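Local coordinates for uncharacterized protein (Mycobacterium avium subsp. paratuberculosis, PDB 4R9Z) that probably hydrolyses fatty acyl-CoA thioesters, using a double hot-dog fold that is paired with a second copy of itself, at residues Leu12-Leu17 with Gln28-Pro33; Gly40-Gln45 with Lys101-Ala106; Leu47-Arg52 with Arg92-Arg97; Ser193-Met198 with Leu263-Lys268. All coordinates share one frame; numbering follows the deposited sequence.

Overall arrangement
From the N terminus, contact 1 closes a short loop of two small strands and holds helix 8-15 against the segment leading into helix 39-52. Contact 2 then closes a longer loop, joining the start of helix 39-52 to strand 101-111. Contact 3 lies wholly within that loop and seats the later turns of the same helix on the adjacent strand 89-98. Contact 4 follows in series in the second hot-dog half, where helix 188-201 rests on strand 263-272. The two long helices touch, with His41 of contact 2 hydrogen-bonded to Tyr197 of contact 4, while Leu15 of contact 1 packs on Leu194 and Leu48, so the N-terminal helix meets both halves.

Contact 1: Leu12-Leu17 with Gln28-Pro33; sequences LATLEL and QQLPAP
Gln28 meets Thr14 chiefly through its backbone. The carbonyl O of Gln28 stands 3.3 Å from Thr14 CB and is almost as close to the methyl CG2 of that threonine, so the helix presents carbon, not its hydroxyl, to this oxygen. The backbones of the two segments also come nearest here, with 5.1 Å between the CA atoms of Thr14 and Gln28. A looser touch joins Gln28 CB to Thr14 CG2 at 4.3 Å, after which the glutamine amide leads away from the helix. The polar need of the Gln28 carbonyl is met by Gln45 NE2 of helix 39-52, which also donates to Thr14 O and thus grips both segments. Gln29 turns its CB away from helix 8-15. Its NE2 donates to Gln45 OE1, so both ends of the Gln45 amide are engaged and its flip is fixed. Leu30 swings back toward the helix and crosses the Thr14 side chain at about a right angle. Its CD2 lies 4.1 Å from Thr14 OG1. With chi1 at 54°, that hydroxyl sits between the threonine's own N and carbonyl carbon, where it bonds to Val11 O one turn back and gives Leu30 only van der Waals contact. Segments 12-17 and 28-33 have no direct hydrogen bond. They are bridged by one glutamine of the long helix, and this ties the N-terminal helix 8-15 and the loop before helix 39-52 to the central helix of the first hot-dog unit.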
loop_
_atom_site.group_PDB
_atom_site.type_symbol
_atom_site.label_atom_id
_atom_site.label_comp_id
_atom_site.label_asym_id
_atom_site.label_seq_id
_atom_site.Cartn_x
_atom_site.Cartn_y
_atom_site.Cartn_z
ATOM N N LEU B 12 -22.797 -8.410 8.618
ATOM C CA LEU B 12 -22.645 -9.660 7.882
ATOM C C LEU B 12 -23.609 -9.735 6.701
ATOM O O LEU B 12 -23.265 -10.257 5.641
ATOM C CB LEU B 12 -22.857 -10.851 8.812
ATOM C CG LEU B 12 -21.786 -11.043 9.880
ATOM C CD1 LEU B 12 -22.150 -12.209 10.772
ATOM C CD2 LEU B 12 -20.432 -11.274 9.229
ATOM N N ALA B 13 -24.817 -9.220 6.897
ATOM C CA ALA B 13 -25.814 -9.183 5.836
ATOM C C ALA B 13 -25.342 -8.323 4.663
ATOM O O ALA B 13 -25.388 -8.756 3.512
ATOM C CB ALA B 13 -27.137 -8.669 6.371
ATOM N N THR B 14 -24.884 -7.110 4.957
ATOM C CA THR B 14 -24.425 -6.195 3.915
ATOM C C THR B 14 -23.172 -6.724 3.220
ATOM O O THR B 14 -22.916 -6.404 2.062
ATOM C CB THR B 14 -24.132 -4.785 4.473
ATOM O OG1 THR B 14 -23.219 -4.874 5.574
ATOM C CG2 THR B 14 -25.418 -4.112 4.926
ATOM N N LEU B 15 -22.393 -7.533 3.931
ATOM C CA LEU B 15 -21.191 -8.114 3.352
ATOM C C LEU B 15 -21.513 -9.260 2.400
ATOM O O LEU B 15 -20.670 -9.657 1.598
ATOM C CB LEU B 15 -20.240 -8.588 4.447
ATOM C CG LEU B 15 -19.677 -7.438 5.286
ATOM C CD1 LEU B 15 -18.587 -7.924 6.222
ATOM C CD2 LEU B 15 -19.164 -6.323 4.387
ATOM N N GLU B 16 -22.724 -9.801 2.489
ATOM C CA GLU B 16 -23.159 -10.788 1.505
ATOM C C GLU B 16 -23.666 -10.075 0.265
ATOM O O GLU B 16 -24.844 -9.727 0.167
ATOM C CB GLU B 16 -24.232 -11.712 2.073
ATOM C CG GLU B 16 -23.666 -12.903 2.835
ATOM C CD GLU B 16 -22.640 -13.680 2.028
ATOM O OE1 GLU B 16 -23.020 -14.286 1.003
ATOM O OE2 GLU B 16 -21.452 -13.680 2.420
ATOM N N LEU B 17 -22.763 -9.867 -0.685
ATOM C CA LEU B 17 -23.067 -9.095 -1.876
ATOM C C LEU B 17 -24.015 -9.847 -2.782
ATOM O O LEU B 17 -24.009 -11.076 -2.809
ATOM C CB LEU B 17 -21.785 -8.775 -2.637
ATOM C CG LEU B 17 -20.650 -8.200 -1.799
ATOM C CD1 LEU B 17 -19.417 -7.996 -2.660
ATOM C CD2 LEU B 17 -21.088 -6.900 -1.157
ATOM N N GLN B 28 -25.123 -3.640 -0.293
ATOM C CA GLN B 28 -26.066 -2.801 0.422
ATOM C C GLN B 28 -25.328 -2.004 1.479
ATOM O O GLN B 28 -24.407 -2.506 2.124
ATOM C CB GLN B 28 -27.189 -3.631 1.051
ATOM C CG GLN B 28 -28.188 -4.179 0.043
ATOM C CD GLN B 28 -28.680 -3.128 -0.937
ATOM O OE1 GLN B 28 -28.900 -1.971 -0.575
ATOM N NE2 GLN B 28 -28.845 -3.527 -2.192
ATOM N N GLN B 29 -25.735 -0.755 1.653
ATOM C CA GLN B 29 -25.074 0.112 2.605
ATOM C C GLN B 29 -25.945 0.226 3.838
ATOM O O GLN B 29 -27.160 0.032 3.774
ATOM C CB GLN B 29 -24.812 1.490 1.997
ATOM C CG GLN B 29 -23.969 1.450 0.739
ATOM C CD GLN B 29 -22.683 0.672 0.931
ATOM O OE1 GLN B 29 -21.919 0.939 1.856
ATOM N NE2 GLN B 29 -22.439 -0.300 0.057
ATOM N N LEU B 30 -25.325 0.552 4.962
ATOM C CA LEU B 30 -26.067 0.693 6.197
ATOM C C LEU B 30 -26.094 2.145 6.642
ATOM O O LEU B 30 -25.137 2.886 6.418
ATOM C CB LEU B 30 -25.470 -0.219 7.277
ATOM C CG LEU B 30 -23.949 -0.361 7.324
ATOM C CD1 LEU B 30 -23.297 0.861 7.928
ATOM C CD2 LEU B 30 -23.552 -1.616 8.087
ATOM N N PRO B 31 -27.224 2.558 7.238
ATOM C CA PRO B 31 -27.482 3.912 7.736
ATOM C C PRO B 31 -26.386 4.463 8.635
ATOM O O PRO B 31 -25.901 3.786 9.545
ATOM C CB PRO B 31 -28.785 3.750 8.516
ATOM C CG PRO B 31 -29.490 2.650 7.818
ATOM C CD PRO B 31 -28.423 1.705 7.334
ATOM N N ALA B 32 -26.051 5.698 8.348
ATOM C CA ALA B 32 -25.057 6.381 9.087
ATOM C C ALA B 32 -25.522 7.794 9.224
ATOM O O ALA B 32 -26.150 8.337 8.316
ATOM C CB ALA B 32 -23.750 6.314 8.350
ATOM N N PRO B 33 -25.140 8.419 10.424
ATOM C CA PRO B 33 -25.411 9.860 10.409
ATOM C C PRO B 33 -24.421 10.414 9.436
ATOM O O PRO B 33 -23.257 10.246 9.725
ATOM C CB PRO B 33 -24.991 10.332 11.795
ATOM C CG PRO B 33 -24.995 9.142 12.650
ATOM C CD PRO B 33 -24.496 8.076 11.783
#

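Contact 2: Gly40-Gln45 with Lys101-Ala106; sequences GHISAQ and KILMEA
Ile42 reaches from helix 39-52 to Leu103 and Met104 on strand 101-111, and both of its branches find partners there. CB points toward the strand and divides the work. One branch, the methyl Ile42 CG2, lies 4.0 Å from Met104 SD. The other, Ile42 CG1, is placed anti to the backbone N by chi1 of -165° and comes 4.0 Å from Met104 CG. Because chi2 is also extended, at 162°, the chain runs on outward to Ile42 CD1, which ends 3.9 Å from Leu103 CD1 and still touches Met104 CG. The tip thus touches two consecutive strand residues; the isoleucine side chain as a whole crosses Leu103 at about a right angle and runs past Met104 in the opposite direction. The Met104 chain is bent, and its SD lies near the helix backbone, 3.8 Å from Ile42 O and 4.1 Å from Ser43 CA. These are packing contacts, and no hydrogen bond links the segments. Two neighbours can both face the helix because Leu103 and Met104 form a classic beta bulge opposite Ala96 of strand 89-98. The helix axis passes 9.5 Å from the strand axis at a crossing angle of -49°. Phe66 of strand 58-66 and Phe78 of strand 76-85 also pack on Ile42, as in hot-dog folds, where the strands of each unit wrap around its central helix. From the same strand, Ile102 and Glu105 pack on Leu83 of the second subunit, which leaves strand 101-111 between the hot-dog helix and the partner chain.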
loop_
_atom_site.group_PDB
_atom_site.type_symbol
_atom_site.label_atom_id
_atom_site.label_comp_id
_atom_site.label_asym_id
_atom_site.label_seq_id
_atom_site.Cartn_x
_atom_site.Cartn_y
_atom_site.Cartn_z
ATOM N N GLY B 40 -13.705 1.516 5.447
ATOM C CA GLY B 40 -13.517 0.133 5.846
ATOM C C GLY B 40 -14.638 -0.769 5.377
ATOM O O GLY B 40 -14.410 -1.922 5.022
ATOM N N HIS B 41 -15.851 -0.231 5.376
ATOM C CA HIS B 41 -17.021 -0.976 4.940
ATOM C C HIS B 41 -17.022 -1.226 3.434
ATOM O O HIS B 41 -17.215 -2.356 2.984
ATOM C CB HIS B 41 -18.296 -0.230 5.338
ATOM C CG HIS B 41 -19.550 -0.875 4.837
ATOM N ND1 HIS B 41 -20.119 -1.973 5.444
ATOM C CD2 HIS B 41 -20.345 -0.572 3.783
ATOM C CE1 HIS B 41 -21.212 -2.321 4.784
ATOM N NE2 HIS B 41 -21.371 -1.484 3.775
ATOM N N ILE B 42 -16.796 -0.170 2.660
ATOM C CA ILE B 42 -16.854 -0.278 1.214
ATOM C C ILE B 42 -15.652 -1.059 0.687
ATOM O O ILE B 42 -15.766 -1.763 -0.315
ATOM C CB ILE B 42 -16.945 1.114 0.538
ATOM C CG1 ILE B 42 -17.384 0.975 -0.920
ATOM C CG2 ILE B 42 -15.639 1.878 0.643
ATOM C CD1 ILE B 42 -17.911 2.255 -1.517
ATOM N N SER B 43 -14.512 -0.954 1.364
ATOM C CA SER B 43 -13.320 -1.682 0.940
ATOM C C SER B 43 -13.435 -3.162 1.294
ATOM O O SER B 43 -12.872 -4.017 0.614
ATOM C CB SER B 43 -12.055 -1.089 1.566
ATOM O OG SER B 43 -11.958 -1.405 2.942
ATOM N N ALA B 44 -14.152 -3.461 2.371
ATOM C CA ALA B 44 -14.402 -4.845 2.758
ATOM C C ALA B 44 -15.315 -5.529 1.749
ATOM O O ALA B 44 -15.107 -6.690 1.395
ATOM C CB ALA B 44 -15.010 -4.910 4.147
ATOM N N GLN B 45 -16.332 -4.800 1.303
ATOM C CA GLN B 45 -17.243 -5.300 0.284
ATOM C C GLN B 45 -16.510 -5.528 -1.034
ATOM O O GLN B 45 -16.694 -6.552 -1.691
ATOM C CB GLN B 45 -18.411 -4.329 0.084
ATOM C CG GLN B 45 -19.481 -4.412 1.160
ATOM C CD GLN B 45 -20.656 -3.491 0.893
ATOM O OE1 GLN B 45 -20.502 -2.414 0.311
ATOM N NE2 GLN B 45 -21.839 -3.906 1.329
ATOM N N LYS B 101 -20.713 8.028 -10.646
ATOM C CA LYS B 101 -19.664 8.379 -9.698
ATOM C C LYS B 101 -18.809 7.208 -9.216
ATOM O O LYS B 101 -19.336 6.208 -8.737
ATOM C CB LYS B 101 -20.307 9.065 -8.492
ATOM C CG LYS B 101 -19.398 9.978 -7.698
ATOM C CD LYS B 101 -20.152 10.571 -6.516
ATOM C CE LYS B 101 -21.367 11.361 -6.987
ATOM N NZ LYS B 101 -22.339 11.605 -5.883
ATOM N N ILE B 102 -17.490 7.346 -9.352
ATOM C CA ILE B 102 -16.539 6.371 -8.819
ATOM C C ILE B 102 -16.201 6.720 -7.368
ATOM O O ILE B 102 -15.637 7.774 -7.099
ATOM C CB ILE B 102 -15.238 6.326 -9.644
ATOM C CG1 ILE B 102 -15.518 5.879 -11.076
ATOM C CG2 ILE B 102 -14.233 5.383 -9.011
ATOM C CD1 ILE B 102 -14.304 5.973 -11.982
ATOM N N LEU B 103 -16.535 5.834 -6.437
ATOM C CA LEU B 103 -16.342 6.112 -5.018
ATOM C C LEU B 103 -14.975 5.637 -4.557
ATOM O O LEU B 103 -14.263 6.340 -3.838
ATOM C CB LEU B 103 -17.429 5.444 -4.173
ATOM C CG LEU B 103 -18.880 5.685 -4.575
ATOM C CD1 LEU B 103 -19.804 4.886 -3.673
ATOM C CD2 LEU B 103 -19.213 7.166 -4.532
ATOM N N MET B 104 -14.623 4.425 -4.965
ATOM C CA MET B 104 -13.319 3.875 -4.644
ATOM C C MET B 104 -12.838 2.945 -5.743
ATOM O O MET B 104 -13.633 2.422 -6.526
ATOM C CB MET B 104 -13.348 3.134 -3.298
ATOM C CG MET B 104 -14.310 1.962 -3.208
ATOM S SD MET B 104 -13.584 0.447 -2.528
ATOM C CE MET B 104 -12.702 -0.148 -3.957
ATOM N N GLU B 105 -11.524 2.780 -5.821
ATOM C CA GLU B 105 -10.929 1.751 -6.659
ATOM C C GLU B 105 -9.933 0.961 -5.831
ATOM O O GLU B 105 -9.252 1.526 -4.976
ATOM C CB GLU B 105 -10.257 2.352 -7.892
ATOM C CG GLU B 105 -9.749 1.296 -8.848
ATOM C CD GLU B 105 -9.825 1.726 -10.291
ATOM O OE1 GLU B 105 -10.943 1.722 -10.850
ATOM O OE2 GLU B 105 -8.767 2.056 -10.864
ATOM N N ALA B 106 -9.853 -0.341 -6.080
ATOM C CA ALA B 106 -8.972 -1.207 -5.305
ATOM C C ALA B 106 -8.260 -2.231 -6.163
ATOM O O ALA B 106 -8.784 -2.678 -7.184
ATOM C CB ALA B 106 -9.744 -1.912 -4.222
#

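Contact 3: Leu47-Arg52 with Arg92-Arg97; sequences LLAASR and RRVTAR
Ala50 sets its methyl between Arg92 and Val94, fixing the later turns of the hot-dog helix 39-52 on strand 89-98. Its CB is 3.7 Å from Arg92 CB, and the same Ala50 CB is 3.7 Å from Val94 CG2. Val94 CG1, anti to the backbone N at chi1 176°, reaches the neighbouring Ala49 CB more loosely, at 4.5 Å. The small Ala49 and Ala50 are consistent with an axis separation of only 8.4 Å; the N-to-C directions of the two segments differ by 139°. Around this apolar core, Phe78 packs on Val94, while Ser108 and Phe110 of strand 101-111 touch Ala50. The aliphatic part of Arg92 lies beside the methyl, its CG 4.0 Å from Ala50 CB, and chi2 of -67° then bends the chain. The guanidinium is anchored by salt bridges to Glu85 and Asp82, and NE bonds to Thr53 OG1, which is also bonded to Ala50 O. Arg93, whose CB turns away from the helix, pairs through NE with Glu105 of the second subunit. Within the helix, Ser51 OG donates to Leu47 O at 2.6 Å from above the carbonyl plane, opposite the face approached by Ser51 N.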
loop_
_atom_site.group_PDB
_atom_site.type_symbol
_atom_site.label_atom_id
_atom_site.label_comp_id
_atom_site.label_asym_id
_atom_site.label_seq_id
_atom_site.Cartn_x
_atom_site.Cartn_y
_atom_site.Cartn_z
ATOM N N LEU B 47 -13.419 -6.132 -1.438
ATOM C CA LEU B 47 -12.501 -7.247 -1.278
ATOM C C LEU B 47 -13.236 -8.562 -1.446
ATOM O O LEU B 47 -12.707 -9.508 -2.022
ATOM C CB LEU B 47 -11.819 -7.208 0.086
ATOM C CG LEU B 47 -10.849 -8.373 0.316
ATOM C CD1 LEU B 47 -9.699 -8.347 -0.688
ATOM C CD2 LEU B 47 -10.335 -8.407 1.757
ATOM N N LEU B 48 -14.464 -8.616 -0.946
ATOM C CA LEU B 48 -15.288 -9.804 -1.118
ATOM C C LEU B 48 -15.658 -9.978 -2.582
ATOM O O LEU B 48 -15.706 -11.098 -3.092
ATOM C CB LEU B 48 -16.548 -9.727 -0.253
ATOM C CG LEU B 48 -16.277 -9.972 1.230
ATOM C CD1 LEU B 48 -17.470 -9.583 2.087
ATOM C CD2 LEU B 48 -15.896 -11.425 1.443
ATOM N N ALA B 49 -15.905 -8.860 -3.252
ATOM C CA ALA B 49 -16.216 -8.888 -4.667
ATOM C C ALA B 49 -15.094 -9.573 -5.430
ATOM O O ALA B 49 -15.318 -10.564 -6.117
ATOM C CB ALA B 49 -16.431 -7.485 -5.187
ATOM N N ALA B 50 -13.876 -9.080 -5.240
ATOM C CA ALA B 50 -12.704 -9.652 -5.880
ATOM C C ALA B 50 -12.531 -11.123 -5.514
ATOM O O ALA B 50 -12.301 -11.963 -6.381
ATOM C CB ALA B 50 -11.460 -8.861 -5.500
ATOM N N SER B 51 -12.648 -11.421 -4.225
ATOM C CA SER B 51 -12.438 -12.771 -3.713
ATOM C C SER B 51 -13.376 -13.798 -4.340
ATOM O O SER B 51 -12.971 -14.925 -4.607
ATOM C CB SER B 51 -12.604 -12.787 -2.196
ATOM O OG SER B 51 -11.752 -11.837 -1.586
ATOM N N ARG B 52 -14.632 -13.410 -4.548
ATOM C CA ARG B 52 -15.628 -14.296 -5.150
ATOM C C ARG B 52 -15.386 -14.569 -6.635
ATOM O O ARG B 52 -15.951 -15.511 -7.189
ATOM C CB ARG B 52 -17.031 -13.717 -4.952
ATOM C CG ARG B 52 -17.498 -13.787 -3.508
ATOM C CD ARG B 52 -18.822 -13.078 -3.283
ATOM N NE ARG B 52 -19.927 -13.711 -3.994
ATOM C CZ ARG B 52 -21.189 -13.309 -3.902
ATOM N NH1 ARG B 52 -21.505 -12.281 -3.130
ATOM N NH2 ARG B 52 -22.133 -13.937 -4.582
ATOM N N ARG B 92 -6.937 -8.767 -9.030
ATOM C CA ARG B 92 -8.216 -8.160 -9.384
ATOM C C ARG B 92 -8.200 -6.649 -9.230
ATOM O O ARG B 92 -7.492 -6.110 -8.384
ATOM C CB ARG B 92 -9.348 -8.748 -8.538
ATOM C CG ARG B 92 -9.502 -10.250 -8.678
ATOM C CD ARG B 92 -9.971 -10.614 -10.074
ATOM N NE ARG B 92 -10.239 -12.041 -10.200
ATOM C CZ ARG B 92 -9.433 -12.885 -10.832
ATOM N NH1 ARG B 92 -8.322 -12.436 -11.391
ATOM N NH2 ARG B 92 -9.736 -14.173 -10.907
ATOM N N ARG B 93 -8.979 -5.978 -10.071
ATOM C CA ARG B 93 -9.321 -4.576 -9.880
ATOM C C ARG B 93 -10.786 -4.520 -9.477
ATOM O O ARG B 93 -11.604 -5.253 -10.021
ATOM C CB ARG B 93 -9.114 -3.759 -11.154
ATOM C CG ARG B 93 -9.647 -2.335 -11.037
ATOM C CD ARG B 93 -9.710 -1.596 -12.376
ATOM N NE ARG B 93 -8.720 -2.038 -13.354
ATOM C CZ ARG B 93 -8.925 -2.016 -14.669
ATOM N NH1 ARG B 93 -10.088 -1.588 -15.145
ATOM N NH2 ARG B 93 -7.976 -2.430 -15.508
ATOM N N VAL B 94 -11.121 -3.686 -8.501
ATOM C CA VAL B 94 -12.518 -3.489 -8.148
ATOM C C VAL B 94 -12.824 -2.006 -8.141
ATOM O O VAL B 94 -12.135 -1.227 -7.490
ATOM C CB VAL B 94 -12.874 -4.092 -6.782
ATOM C CG1 VAL B 94 -14.314 -3.766 -6.431
ATOM C CG2 VAL B 94 -12.659 -5.596 -6.792
ATOM N N THR B 95 -13.851 -1.614 -8.882
ATOM C CA THR B 95 -14.272 -0.224 -8.912
ATOM C C THR B 95 -15.672 -0.122 -8.324
ATOM O O THR B 95 -16.588 -0.806 -8.773
ATOM C CB THR B 95 -14.238 0.353 -10.347
ATOM O OG1 THR B 95 -12.903 0.279 -10.860
ATOM C CG2 THR B 95 -14.666 1.801 -10.350
ATOM N N ALA B 96 -15.829 0.698 -7.290
ATOM C CA ALA B 96 -17.135 0.869 -6.658
ATOM C C ALA B 96 -17.803 2.147 -7.145
ATOM O O ALA B 96 -17.209 3.221 -7.113
ATOM C CB ALA B 96 -17.003 0.884 -5.158
ATOM N N ARG B 97 -19.049 2.022 -7.582
ATOM C CA ARG B 97 -19.772 3.158 -8.131
ATOM C C ARG B 97 -21.151 3.363 -7.531
ATOM O O ARG B 97 -21.824 2.415 -7.128
ATOM C CB ARG B 97 -19.931 3.015 -9.643
ATOM C CG ARG B 97 -18.662 3.111 -10.452
ATOM C CD ARG B 97 -18.996 2.873 -11.910
ATOM N NE ARG B 97 -17.858 3.072 -12.797
ATOM C CZ ARG B 97 -17.079 2.095 -13.249
ATOM N NH1 ARG B 97 -17.307 0.833 -12.888
ATOM N NH2 ARG B 97 -16.070 2.386 -14.059
#

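Contact 4: Ser193-Met198 with Leu263-Lys268; sequences SLVAYM and LVCTVK
In the second hot-dog unit, the central helix 188-201 touches the sheet where Val195 meets a classic beta bulge made by Val264 and Cys265. The valine is the sole helix residue of segment 193-198 in this contact; its CG1 meets both bulge residues, its CG2 only Val264. Val195 CG1, held anti to the backbone N by chi1 of 165°, lies 3.6 Å from Cys265 SG. That same CG1 is 4.2 Å from Val264 CG1, and the other methyl, Val195 CG2, is equally distant from Val264 CG1, so the strand valine sets one methyl against both branches of its partner. The two valine side chains cross obliquely. Cys265 directs its CB toward the helix and holds SG between its backbone N and carbonyl carbon (chi1 68°). Everything here is van der Waals packing, and the backbones stay apart, with the nearest CA atoms, Val195 and Cys265, separated by 8.1 Å. The bulge explains how two successive residues can face the helix: Val264 and Cys265 both lie opposite Met256 of strand 249-258, and Val264 has a helix-like psi of -51°. Met256 also packs on Val195 and Cys265, while Val224 of strand 218-226 touches the cysteine from the neighbouring strand. A bulged strand beneath a buried helix also marks the first unit, at Leu103 and Met104, in keeping with the repeated halves of a double hot-dog.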
loop_
_atom_site.group_PDB
_atom_site.type_symbol
_atom_site.label_atom_id
_atom_site.label_comp_id
_atom_site.label_asym_id
_atom_site.label_seq_id
_atom_site.Cartn_x
_atom_site.Cartn_y
_atom_site.Cartn_z
ATOM N N SER B 193 -11.871 -10.111 5.100
ATOM C CA SER B 193 -12.517 -8.840 4.799
ATOM C C SER B 193 -12.927 -8.128 6.082
ATOM O O SER B 193 -12.924 -6.901 6.143
ATOM C CB SER B 193 -13.743 -9.039 3.906
ATOM O OG SER B 193 -14.746 -9.783 4.575
ATOM N N LEU B 194 -13.243 -8.900 7.117
ATOM C CA LEU B 194 -13.636 -8.319 8.393
ATOM C C LEU B 194 -12.422 -7.747 9.100
ATOM O O LEU B 194 -12.503 -6.713 9.762
ATOM C CB LEU B 194 -14.317 -9.355 9.281
ATOM C CG LEU B 194 -15.756 -9.698 8.910
ATOM C CD1 LEU B 194 -16.191 -10.959 9.637
ATOM C CD2 LEU B 194 -16.667 -8.532 9.252
ATOM N N VAL B 195 -11.295 -8.431 8.954
ATOM C CA VAL B 195 -10.028 -7.904 9.422
ATOM C C VAL B 195 -9.742 -6.573 8.733
ATOM O O VAL B 195 -9.492 -5.566 9.393
ATOM C CB VAL B 195 -8.882 -8.878 9.159
ATOM C CG1 VAL B 195 -7.550 -8.168 9.315
ATOM C CG2 VAL B 195 -8.981 -10.051 10.110
ATOM N N ALA B 196 -9.795 -6.571 7.406
ATOM C CA ALA B 196 -9.604 -5.346 6.640
ATOM C C ALA B 196 -10.613 -4.275 7.041
ATOM O O ALA B 196 -10.252 -3.112 7.209
ATOM C CB ALA B 196 -9.700 -5.633 5.150
ATOM N N TYR B 197 -11.872 -4.680 7.188
ATOM C CA TYR B 197 -12.959 -3.795 7.616
ATOM C C TYR B 197 -12.586 -3.032 8.889
ATOM O O TYR B 197 -12.649 -1.805 8.933
ATOM C CB TYR B 197 -14.237 -4.614 7.840
ATOM C CG TYR B 197 -15.544 -3.843 7.860
ATOM C CD1 TYR B 197 -15.640 -2.588 8.451
ATOM C CD2 TYR B 197 -16.693 -4.388 7.295
ATOM C CE1 TYR B 197 -16.836 -1.895 8.472
ATOM C CE2 TYR B 197 -17.896 -3.702 7.312
ATOM C CZ TYR B 197 -17.962 -2.458 7.903
ATOM O OH TYR B 197 -19.155 -1.771 7.920
ATOM N N MET B 198 -12.217 -3.775 9.927
ATOM C CA MET B 198 -11.911 -3.194 11.227
ATOM C C MET B 198 -10.565 -2.459 11.219
ATOM O O MET B 198 -10.416 -1.426 11.870
ATOM C CB MET B 198 -11.941 -4.286 12.306
ATOM C CG MET B 198 -10.611 -4.599 12.971
ATOM S SD MET B 198 -10.235 -3.482 14.331
ATOM C CE MET B 198 -11.876 -3.233 14.992
ATOM N N LEU B 263 1.074 -13.073 13.814
ATOM C CA LEU B 263 0.752 -11.890 13.025
ATOM C C LEU B 263 -0.373 -12.193 12.035
ATOM O O LEU B 263 -0.345 -13.204 11.334
ATOM C CB LEU B 263 1.996 -11.386 12.286
ATOM C CG LEU B 263 1.821 -10.169 11.374
ATOM C CD1 LEU B 263 1.518 -8.920 12.188
ATOM C CD2 LEU B 263 3.068 -9.973 10.538
ATOM N N VAL B 264 -1.369 -11.316 11.988
ATOM C CA VAL B 264 -2.498 -11.504 11.090
ATOM C C VAL B 264 -2.360 -10.639 9.837
ATOM O O VAL B 264 -2.466 -11.131 8.712
ATOM C CB VAL B 264 -3.827 -11.178 11.798
ATOM C CG1 VAL B 264 -4.966 -11.072 10.787
ATOM C CG2 VAL B 264 -4.132 -12.237 12.845
ATOM N N CYS B 265 -2.100 -9.352 10.034
ATOM C CA CYS B 265 -1.924 -8.452 8.906
ATOM C C CYS B 265 -1.066 -7.246 9.253
ATOM O O CYS B 265 -0.980 -6.852 10.413
ATOM C CB CYS B 265 -3.283 -7.986 8.385
ATOM S SG CYS B 265 -4.175 -6.916 9.514
ATOM N N THR B 266 -0.429 -6.680 8.231
ATOM C CA THR B 266 0.271 -5.405 8.345
ATOM C C THR B 266 -0.551 -4.383 7.576
ATOM O O THR B 266 -1.104 -4.702 6.528
ATOM C CB THR B 266 1.704 -5.471 7.780
ATOM O OG1 THR B 266 2.409 -6.567 8.374
ATOM C CG2 THR B 266 2.454 -4.182 8.065
ATOM N N VAL B 267 -0.641 -3.158 8.088
ATOM C CA VAL B 267 -1.594 -2.180 7.561
ATOM C C VAL B 267 -0.989 -0.784 7.433
ATOM O O VAL B 267 -0.202 -0.361 8.280
ATOM C CB VAL B 267 -2.852 -2.083 8.462
ATOM C CG1 VAL B 267 -3.884 -1.163 7.847
ATOM C CG2 VAL B 267 -3.461 -3.450 8.691
ATOM N N LYS B 268 -1.350 -0.075 6.365
ATOM C CA LYS B 268 -0.986 1.329 6.214
ATOM C C LYS B 268 -2.169 2.132 5.686
ATOM O O LYS B 268 -2.902 1.665 4.819
ATOM C CB LYS B 268 0.211 1.489 5.278
ATOM C CG LYS B 268 0.900 2.839 5.398
ATOM C CD LYS B 268 1.803 2.891 6.618
ATOM C CE LYS B 268 3.092 2.126 6.385
ATOM N NZ LYS B 268 3.954 2.119 7.602
#